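Side-chain contact in putative hyaluronoglucosaminidase (Clostridium perfringens, PDB 6PWI), which probably hydrolyses terminal N-acetylhexosamine residues of glycans as a family 84 glycoside hydrolase, this N-terminal and catalytic portion belonging to a longer, probably secreted and cell-wall-anchored protein: residues 66-71 / 246-251. Residues are numbered along the deposited sequence; the frame is centred on the assembly and turned at random.
Sequences EATKNR and ATKNKF
Lys248 reaches Thr68 by a chain that runs extended through its second and third torsions and then bends at the last (chi4 -55°), while chi1 of -48° on Thr68 sets OG1 opposite the carbonyl carbon and beside the backbone N. The two side chains cross at about a right angle, and the lysine meets the hydroxyl with a methylene: Lys248 CE lies 3.3 Å from Thr68 OG1, whereas Lys248 NZ stays 4.2 Å from that same oxygen. The bend turns the ammonium away from the hydroxyl, to salt bridges with Asp65 and Asp145. Asp65 also hydrogen-bonds Thr68 OG1, as does Thr144, so the Asp65 carboxylate serves both crossing side chains, and the two carboxylates together would probably favour the charged form of the lysine. Next to Thr68 on the helix, the methyl of Ala67 comes within 4.4 Å of Lys248 CE and, at the same separation, Ala67 CB meets Ala246 CA. A water joins the backbones here, donating to Ala67 O at 2.5 Å and to Ala246 O at 2.8 Å; at this resolution the shorter value deserves little weight. The lysine owes its starting point to the chain leaving helix 231-247, where Lys248 takes a positive phi of 72°. Just before it, Thr247 OG1 accepts from Asn249 N at 3.3 Å, an ST turn between helix 231-247 and strand 250-255. The contact thus illustrates how a small interface can join two domains through one long side chain, an alanine methyl and a bridging water: helix 66-78 of the N-terminal domain, related to domain 2 of family 20 hydrolases, rests against the turn linking a helix to the third strand of the (beta/alpha)8 barrel that forms the catalytic domain in family 84.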
loop_
_atom_site.group_PDB
_atom_site.type_symbol
_atom_site.label_atom_id
_atom_site.label_comp_id
_atom_site.label_asym_id
_atom_site.label_seq_id
_atom_site.Cartn_x
_atom_site.Cartn_y
_atom_site.Cartn_z
ATOM N N GLU A 66 -24.214 -6.285 4.571
ATOM C CA GLU A 66 -24.082 -7.457 3.718
ATOM C C GLU A 66 -22.609 -7.772 3.458
ATOM O O GLU A 66 -22.216 -8.940 3.464
ATOM C CB GLU A 66 -24.887 -7.322 2.424
ATOM C CG GLU A 66 -26.366 -7.658 2.587
ATOM C CD GLU A 66 -26.735 -9.082 3.000
ATOM O OE1 GLU A 66 -26.326 -10.037 2.293
ATOM O OE2 GLU A 66 -27.442 -9.242 4.031
ATOM N N ALA A 67 -21.803 -6.725 3.233
ATOM C CA ALA A 67 -20.385 -6.896 2.954
ATOM C C ALA A 67 -19.693 -7.599 4.125
ATOM O O ALA A 67 -18.801 -8.419 3.921
ATOM C CB ALA A 67 -19.750 -5.564 2.635
ATOM N N THR A 68 -20.139 -7.288 5.345
ATOM C CA THR A 68 -19.571 -7.821 6.572
ATOM C C THR A 68 -20.014 -9.275 6.777
ATOM O O THR A 68 -19.227 -10.095 7.239
ATOM C CB THR A 68 -19.842 -6.858 7.740
ATOM O OG1 THR A 68 -19.477 -5.543 7.316
ATOM C CG2 THR A 68 -19.080 -7.194 9.002
ATOM N N LYS A 69 -21.264 -9.605 6.432
ATOM C CA LYS A 69 -21.708 -10.987 6.505
ATOM C C LYS A 69 -20.888 -11.842 5.538
ATOM O O LYS A 69 -20.382 -12.895 5.925
ATOM C CB LYS A 69 -23.210 -11.124 6.236
ATOM C CG LYS A 69 -24.125 -10.311 7.146
ATOM C CD LYS A 69 -25.599 -10.619 6.948
ATOM C CE LYS A 69 -26.512 -9.585 7.574
ATOM N NZ LYS A 69 -27.904 -10.072 7.733
ATOM N N ASN A 70 -20.752 -11.374 4.288
ATOM C CA ASN A 70 -20.035 -12.082 3.233
ATOM C C ASN A 70 -18.586 -12.349 3.642
ATOM O O ASN A 70 -18.016 -13.382 3.289
ATOM C CB ASN A 70 -20.095 -11.334 1.900
ATOM C CG ASN A 70 -21.451 -11.430 1.229
ATOM O OD1 ASN A 70 -22.130 -12.448 1.331
ATOM N ND2 ASN A 70 -21.853 -10.388 0.525
ATOM N N ARG A 71 -18.001 -11.409 4.392
ATOM C CA ARG A 71 -16.636 -11.552 4.869
ATOM C C ARG A 71 -16.519 -12.734 5.835
ATOM O O ARG A 71 -15.522 -13.455 5.801
ATOM C CB ARG A 71 -16.120 -10.242 5.473
ATOM C CG ARG A 71 -14.620 -10.227 5.742
ATOM C CD ARG A 71 -13.767 -10.452 4.506
ATOM N NE ARG A 71 -12.628 -9.551 4.530
ATOM C CZ ARG A 71 -11.670 -9.509 3.611
ATOM N NH1 ARG A 71 -11.703 -10.338 2.583
ATOM N NH2 ARG A 71 -10.681 -8.639 3.725
ATOM N N ALA A 246 -17.211 -4.590 -1.209
ATOM C CA ALA A 246 -17.015 -5.954 -0.734
ATOM C C ALA A 246 -15.767 -6.063 0.146
ATOM O O ALA A 246 -15.734 -6.871 1.070
ATOM C CB ALA A 246 -16.941 -6.902 -1.907
ATOM N N THR A 247 -14.742 -5.250 -0.153
ATOM C CA THR A 247 -13.440 -5.357 0.491
ATOM C C THR A 247 -13.291 -4.286 1.568
ATOM O O THR A 247 -12.424 -4.393 2.436
ATOM C CB THR A 247 -12.304 -5.171 -0.522
ATOM O OG1 THR A 247 -12.431 -3.855 -1.070
ATOM C CG2 THR A 247 -12.282 -6.230 -1.604
ATOM N N LYS A 248 -14.131 -3.244 1.464
ATOM C CA LYS A 248 -14.206 -2.104 2.372
ATOM C C LYS A 248 -12.992 -1.194 2.200
ATOM O O LYS A 248 -12.806 -0.241 2.952
ATOM C CB LYS A 248 -14.548 -2.494 3.816
ATOM C CG LYS A 248 -16.036 -2.468 4.123
ATOM C CD LYS A 248 -16.391 -2.832 5.547
ATOM C CE LYS A 248 -17.865 -3.132 5.719
ATOM N NZ LYS A 248 -18.719 -2.013 5.248
ATOM N N ASN A 249 -12.191 -1.506 1.180
ATOM C CA ASN A 249 -11.189 -0.607 0.642
ATOM C C ASN A 249 -11.909 0.312 -0.350
ATOM O O ASN A 249 -11.857 0.091 -1.557
ATOM C CB ASN A 249 -10.060 -1.444 0.026
ATOM C CG ASN A 249 -8.768 -0.702 -0.268
ATOM O OD1 ASN A 249 -7.693 -1.259 -0.081
ATOM N ND2 ASN A 249 -8.839 0.531 -0.749
ATOM N N LYS A 250 -12.606 1.332 0.167
ATOM C CA LYS A 250 -13.613 2.058 -0.597
ATOM C C LYS A 250 -12.988 2.748 -1.805
ATOM O O LYS A 250 -11.860 3.231 -1.741
ATOM C CB LYS A 250 -14.257 3.192 0.207
ATOM C CG LYS A 250 -14.817 2.832 1.576
ATOM C CD LYS A 250 -15.402 4.036 2.322
ATOM C CE LYS A 250 -14.413 5.148 2.633
ATOM N NZ LYS A 250 -13.422 4.773 3.677
ATOM N N PHE A 251 -13.775 2.821 -2.884
ATOM C CA PHE A 251 -13.485 3.632 -4.051
ATOM C C PHE A 251 -13.844 5.085 -3.745
ATOM O O PHE A 251 -15.018 5.407 -3.557
ATOM C CB PHE A 251 -14.316 3.113 -5.226
ATOM C CG PHE A 251 -14.015 3.728 -6.569
ATOM C CD1 PHE A 251 -13.206 3.069 -7.488
ATOM C CD2 PHE A 251 -14.552 4.958 -6.927
ATOM C CE1 PHE A 251 -12.939 3.619 -8.733
ATOM C CE2 PHE A 251 -14.280 5.510 -8.171
ATOM C CZ PHE A 251 -13.480 4.838 -9.073
HETATM O O HOH W 1 -17.696 -8.697 1.698
#